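Side-chain contacts in 2-hydroxyisobutyryl-CoA synthetase (PDB 6HDY), which is an AMP-binding enzyme of the ANL superfamily, built from a large N-terminal part and a small C-terminal domain: residues E385-L390 with G398-V403; R441-T444 with R449-V452. All coordinates share one frame; numbering follows the deposited sequence.

Contact 1: residues E385-L390 with G398-V403; sequences EIDAAL and GEHRIV
His-400 stands up from strand 399-403 and meets three side chains of helix 383-391: Leu-390, Ile-386 and Asp-387. This is the C-terminal domain of the ANL fold, where helices pack on a small mixed sheet; the helix segment runs roughly antiparallel to the strand, at 147° with the axes 9.9 Å apart. Leu-390 lays its CD1 over one face of the imidazole in a CH-pi contact, 3.6 Å from the ring centroid and displaced toward the rim on the CG-ND1 side. Ile-386 comes in at a slant instead, its CG2 3.7 Å from NE2 of His-400. CB of His-400 points at the helix, and with CG between the backbone N and the carbonyl carbon (chi1 71°) the ring presents a face to Leu-390 and an edge to Asp-387. Its rotation is fixed by a hydrogen bond between ND1 and the hydroxyl of Tyr-396, on the short strand 396-397 that precedes the corner at Gly-398.

One residue pair further along, Ile-386 and Ile-402 reach for each other tip to tip, CD1 to CD1 at 3.8 Å. Leu-413 and Leu-415 of the neighbouring strand touch both isoleucines, and Leu-446 of helix 428-446 also packs on Ile-386; the side chains meeting here are aliphatic.

The other flank is polar. Asp-387 OD1 lies at the ring edge, in plane, 3.4 Å from CE1 of His-400, and its negative charge may polarise that C-H. The same oxygen accepts a hydrogen bond from a water 2.6 Å away, which reaches on, weakly, to the carbonyl O of Gly-398.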
loop_
_atom_site.group_PDB
_atom_site.type_symbol
_atom_site.label_atom_id
_atom_site.label_comp_id
_atom_site.label_asym_id
_atom_site.label_seq_id
_atom_site.Cartn_x
_atom_site.Cartn_y
_atom_site.Cartn_z
ATOM N N GLU A 385 -5.235 -25.138 -17.391
ATOM C CA GLU A 385 -5.421 -25.804 -18.699
ATOM C C GLU A 385 -6.776 -25.406 -19.308
ATOM O O GLU A 385 -6.861 -25.167 -20.509
ATOM C CB GLU A 385 -5.298 -27.325 -18.569
ATOM C CG GLU A 385 -3.913 -27.811 -18.148
ATOM C CD GLU A 385 -3.827 -29.279 -17.756
ATOM O OE1 GLU A 385 -4.731 -29.760 -17.039
ATOM O OE2 GLU A 385 -2.835 -29.940 -18.140
ATOM N N ILE A 386 -7.807 -25.266 -18.445
ATOM C CA ILE A 386 -9.166 -24.828 -18.787
ATOM C C ILE A 386 -9.146 -23.346 -19.170
ATOM O O ILE A 386 -9.730 -22.968 -20.189
ATOM C CB ILE A 386 -10.160 -25.153 -17.639
ATOM C CG1 ILE A 386 -10.370 -26.680 -17.534
ATOM C CG2 ILE A 386 -11.501 -24.400 -17.793
ATOM C CD1 ILE A 386 -10.748 -27.171 -16.177
ATOM N N ASP A 387 -8.448 -22.517 -18.357
ATOM C CA ASP A 387 -8.280 -21.088 -18.592
ATOM C C ASP A 387 -7.625 -20.862 -19.947
ATOM O O ASP A 387 -8.114 -20.034 -20.704
ATOM C CB ASP A 387 -7.426 -20.457 -17.472
ATOM C CG ASP A 387 -7.395 -18.945 -17.478
ATOM O OD1 ASP A 387 -8.455 -18.332 -17.723
ATOM O OD2 ASP A 387 -6.323 -18.373 -17.190
ATOM N N ALA A 388 -6.548 -21.627 -20.270
ATOM C CA ALA A 388 -5.815 -21.557 -21.529
ATOM C C ALA A 388 -6.691 -21.897 -22.741
ATOM O O ALA A 388 -6.659 -21.159 -23.728
ATOM C CB ALA A 388 -4.602 -22.477 -21.492
ATOM N N ALA A 389 -7.479 -22.997 -22.659
ATOM C CA ALA A 389 -8.331 -23.451 -23.763
ATOM C C ALA A 389 -9.436 -22.443 -24.061
ATOM O O ALA A 389 -9.659 -22.127 -25.231
ATOM C CB ALA A 389 -8.925 -24.815 -23.451
ATOM N N LEU A 390 -10.079 -21.896 -23.008
ATOM C CA LEU A 390 -11.150 -20.911 -23.166
ATOM C C LEU A 390 -10.685 -19.569 -23.736
ATOM O O LEU A 390 -11.380 -18.998 -24.581
ATOM C CB LEU A 390 -11.900 -20.683 -21.853
ATOM C CG LEU A 390 -12.784 -21.807 -21.330
ATOM C CD1 LEU A 390 -13.417 -21.387 -20.066
ATOM C CD2 LEU A 390 -13.902 -22.169 -22.319
ATOM N N GLY A 398 -14.288 -13.745 -21.191
ATOM C CA GLY A 398 -13.244 -13.310 -20.264
ATOM C C GLY A 398 -13.310 -13.890 -18.866
ATOM O O GLY A 398 -12.375 -13.705 -18.090
ATOM N N GLU A 399 -14.405 -14.587 -18.527
ATOM C CA GLU A 399 -14.568 -15.233 -17.227
ATOM C C GLU A 399 -15.279 -16.549 -17.314
ATOM O O GLU A 399 -16.045 -16.801 -18.265
ATOM C CB GLU A 399 -15.229 -14.328 -16.161
ATOM C CG GLU A 399 -14.233 -13.531 -15.309
ATOM C CD GLU A 399 -13.133 -14.302 -14.601
ATOM O OE1 GLU A 399 -13.305 -15.517 -14.343
ATOM O OE2 GLU A 399 -12.094 -13.681 -14.292
ATOM N N HIS A 400 -14.984 -17.408 -16.323
ATOM C CA HIS A 400 -15.558 -18.745 -16.154
ATOM C C HIS A 400 -15.323 -19.207 -14.720
ATOM O O HIS A 400 -14.513 -18.607 -13.997
ATOM C CB HIS A 400 -14.956 -19.752 -17.159
ATOM C CG HIS A 400 -13.532 -20.131 -16.876
ATOM N ND1 HIS A 400 -12.476 -19.362 -17.330
ATOM C CD2 HIS A 400 -13.035 -21.200 -16.203
ATOM C CE1 HIS A 400 -11.378 -19.984 -16.931
ATOM N NE2 HIS A 400 -11.663 -21.087 -16.242
ATOM N N ARG A 401 -16.036 -20.262 -14.319
ATOM C CA ARG A 401 -15.887 -20.949 -13.043
ATOM C C ARG A 401 -15.856 -22.440 -13.358
ATOM O O ARG A 401 -16.504 -22.901 -14.309
ATOM C CB ARG A 401 -17.046 -20.665 -12.067
ATOM C CG ARG A 401 -17.139 -19.247 -11.475
ATOM C CD ARG A 401 -16.130 -18.920 -10.375
ATOM N NE ARG A 401 -15.054 -18.151 -10.966
ATOM C CZ ARG A 401 -14.803 -16.873 -10.724
ATOM N NH1 ARG A 401 -15.456 -16.227 -9.767
ATOM N NH2 ARG A 401 -13.879 -16.241 -11.412
ATOM N N ILE A 402 -15.073 -23.185 -12.580
ATOM C CA ILE A 402 -14.993 -24.643 -12.647
ATOM C C ILE A 402 -15.695 -25.108 -11.365
ATOM O O ILE A 402 -15.361 -24.613 -10.285
ATOM C CB ILE A 402 -13.536 -25.159 -12.748
ATOM C CG1 ILE A 402 -12.747 -24.435 -13.859
ATOM C CG2 ILE A 402 -13.497 -26.670 -12.922
ATOM C CD1 ILE A 402 -11.242 -24.427 -13.627
ATOM N N VAL A 403 -16.747 -25.943 -11.497
ATOM C CA VAL A 403 -17.522 -26.448 -10.359
ATOM C C VAL A 403 -17.191 -27.935 -10.165
ATOM O O VAL A 403 -17.427 -28.756 -11.058
ATOM C CB VAL A 403 -19.049 -26.133 -10.421
ATOM C CG1 VAL A 403 -19.785 -26.730 -9.232
ATOM C CG2 VAL A 403 -19.302 -24.625 -10.489
HETATM O O HOH W 1 -10.074 -16.318 -18.125
#

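Contact 2: residues R441-T444 with R449-V452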
loop_
_atom_site.group_PDB
_atom_site.type_symbol
_atom_site.label_atom_id
_atom_site.label_comp_id
_atom_site.label_asym_id
_atom_site.label_seq_id
_atom_site.Cartn_x
_atom_site.Cartn_y
_atom_site.Cartn_z
ATOM N N ARG A 441 -14.237 -27.861 -27.569
ATOM C CA ARG A 441 -12.839 -27.419 -27.477
ATOM C C ARG A 441 -12.166 -27.997 -26.220
ATOM O O ARG A 441 -11.134 -28.668 -26.324
ATOM C CB ARG A 441 -12.738 -25.873 -27.516
ATOM C CG ARG A 441 -11.612 -25.326 -28.405
ATOM C CD ARG A 441 -12.149 -24.604 -29.641
ATOM N NE ARG A 441 -11.520 -23.294 -29.859
ATOM C CZ ARG A 441 -11.892 -22.419 -30.793
ATOM N NH1 ARG A 441 -12.895 -22.699 -31.617
ATOM N NH2 ARG A 441 -11.262 -21.255 -30.910
ATOM N N VAL A 442 -12.806 -27.794 -25.056
ATOM C CA VAL A 442 -12.374 -28.264 -23.734
ATOM C C VAL A 442 -12.239 -29.794 -23.719
ATOM O O VAL A 442 -11.242 -30.302 -23.204
ATOM C CB VAL A 442 -13.313 -27.699 -22.631
ATOM C CG1 VAL A 442 -13.033 -28.315 -21.265
ATOM C CG2 VAL A 442 -13.192 -26.176 -22.556
ATOM N N GLN A 443 -13.206 -30.515 -24.353
ATOM C CA GLN A 443 -13.195 -31.977 -24.477
ATOM C C GLN A 443 -11.995 -32.448 -25.291
ATOM O O GLN A 443 -11.323 -33.380 -24.876
ATOM C CB GLN A 443 -14.501 -32.519 -25.091
ATOM C CG GLN A 443 -15.699 -32.478 -24.143
ATOM C CD GLN A 443 -16.888 -33.272 -24.624
ATOM O OE1 GLN A 443 -18.022 -32.783 -24.623
ATOM N NE2 GLN A 443 -16.670 -34.531 -24.984
ATOM N N THR A 444 -11.711 -31.784 -26.426
ATOM C CA THR A 444 -10.583 -32.097 -27.307
ATOM C C THR A 444 -9.248 -31.855 -26.577
ATOM O O THR A 444 -8.305 -32.635 -26.752
ATOM C CB THR A 444 -10.664 -31.235 -28.587
ATOM O OG1 THR A 444 -12.020 -31.143 -29.027
ATOM C CG2 THR A 444 -9.770 -31.747 -29.714
ATOM N N ARG A 449 -15.415 -35.306 -20.747
ATOM C CA ARG A 449 -16.739 -34.734 -21.015
ATOM C C ARG A 449 -16.859 -33.415 -20.247
ATOM O O ARG A 449 -16.528 -33.359 -19.060
ATOM C CB ARG A 449 -17.873 -35.729 -20.631
ATOM C CG ARG A 449 -19.312 -35.161 -20.650
ATOM C CD ARG A 449 -19.952 -35.042 -22.031
ATOM N NE ARG A 449 -21.218 -34.301 -21.976
ATOM C CZ ARG A 449 -21.451 -33.144 -22.593
ATOM N NH1 ARG A 449 -20.508 -32.578 -23.338
ATOM N NH2 ARG A 449 -22.630 -32.547 -22.473
ATOM N N ALA A 450 -17.266 -32.345 -20.946
ATOM C CA ALA A 450 -17.404 -31.040 -20.331
ATOM C C ALA A 450 -18.793 -30.461 -20.555
ATOM O O ALA A 450 -19.169 -30.193 -21.695
ATOM C CB ALA A 450 -16.335 -30.095 -20.856
ATOM N N LYS A 451 -19.570 -30.321 -19.470
ATOM C CA LYS A 451 -20.887 -29.694 -19.472
ATOM C C LYS A 451 -20.678 -28.175 -19.261
ATOM O O LYS A 451 -20.024 -27.774 -18.292
ATOM C CB LYS A 451 -21.767 -30.263 -18.358
ATOM C CG LYS A 451 -22.496 -31.541 -18.734
ATOM C CD LYS A 451 -23.399 -32.015 -17.598
ATOM C CE LYS A 451 -24.359 -33.097 -18.045
ATOM N NZ LYS A 451 -25.150 -33.628 -16.909
ATOM N N VAL A 452 -21.201 -27.343 -20.184
ATOM C CA VAL A 452 -21.095 -25.886 -20.125
ATOM C C VAL A 452 -22.459 -25.243 -19.869
ATOM O O VAL A 452 -23.413 -25.507 -20.588
ATOM C CB VAL A 452 -20.417 -25.277 -21.389
ATOM C CG1 VAL A 452 -20.304 -23.749 -21.291
ATOM C CG2 VAL A 452 -19.046 -25.894 -21.653
#
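Helix 428-446 is in its last turns at 441-444, and after a short connection the chain comes back as 449-452, entering strand 450-454. The two backbones come closest where they are about to join, with CA of Gln-443 5.7 Å from CA of Arg-449. Beyond that point they diverge, and Val-452 makes no contact with the helix segment.

Gln-443 does most of the work. Its side chain leaves the helix with CG anti to the carbonyl carbon and runs on extended, alongside the start of the strand, so that CG lies 3.6 Å from the backbone N of Ala-450. At its far end OE1 accepts a hydrogen bond from NH1 of Arg-449, 2.8 Å long but bent, at 136° at the hydrogen. Seen from the amide, the donor is tilted 32° out of the carbonyl plane; seen from the arginine, the oxygen lies almost in the guanidinium plane. The amide and guanidinium planes are steeply inclined to each other. Arg-449 leaves the backbone pointing away from the helix, and the bend at chi2 (79°) folds its guanidinium back. Ser-439, one turn earlier in the helix, gives NH1 a second, weak hydrogen bond.

Helix 428-446 thus leads into strand 450-454, an outermost strand of the mixed sheet in the C-terminal domain, pairing in parallel with 413-419. Under the polar bridge lies a small apolar patch, where CG1 of Val-442 touches CB of Ala-450 at 3.8 Å. Val-442 also packs on Leu-413 and Leu-415 of the adjoining strand, while Ser-439 OG hydrogen-bonds the carbonyl O of Ala-450.

Overall arrangement
Coming from the N terminus, the chain passes through the large N-terminal part before helix 383-391 opens contact 1, which closes a loop of seven residues at strand 399-403. The chain then makes strand 413-419 and helices 421-425 and 428-446; the four residues 445-448, the end of the helix and the link to the strand, are closed off by contact 2. The two loops follow in series, neither nested nor crossed. Both contacts set a helix on the same mixed sheet, contact 1 on an inner strand and contact 2 on an edge strand, with 413-419 between them. Their centres are about 11 Å apart, and the two helices touch directly where Leu-390 CD2 meets Val-442 CG2 at 4.1 Å.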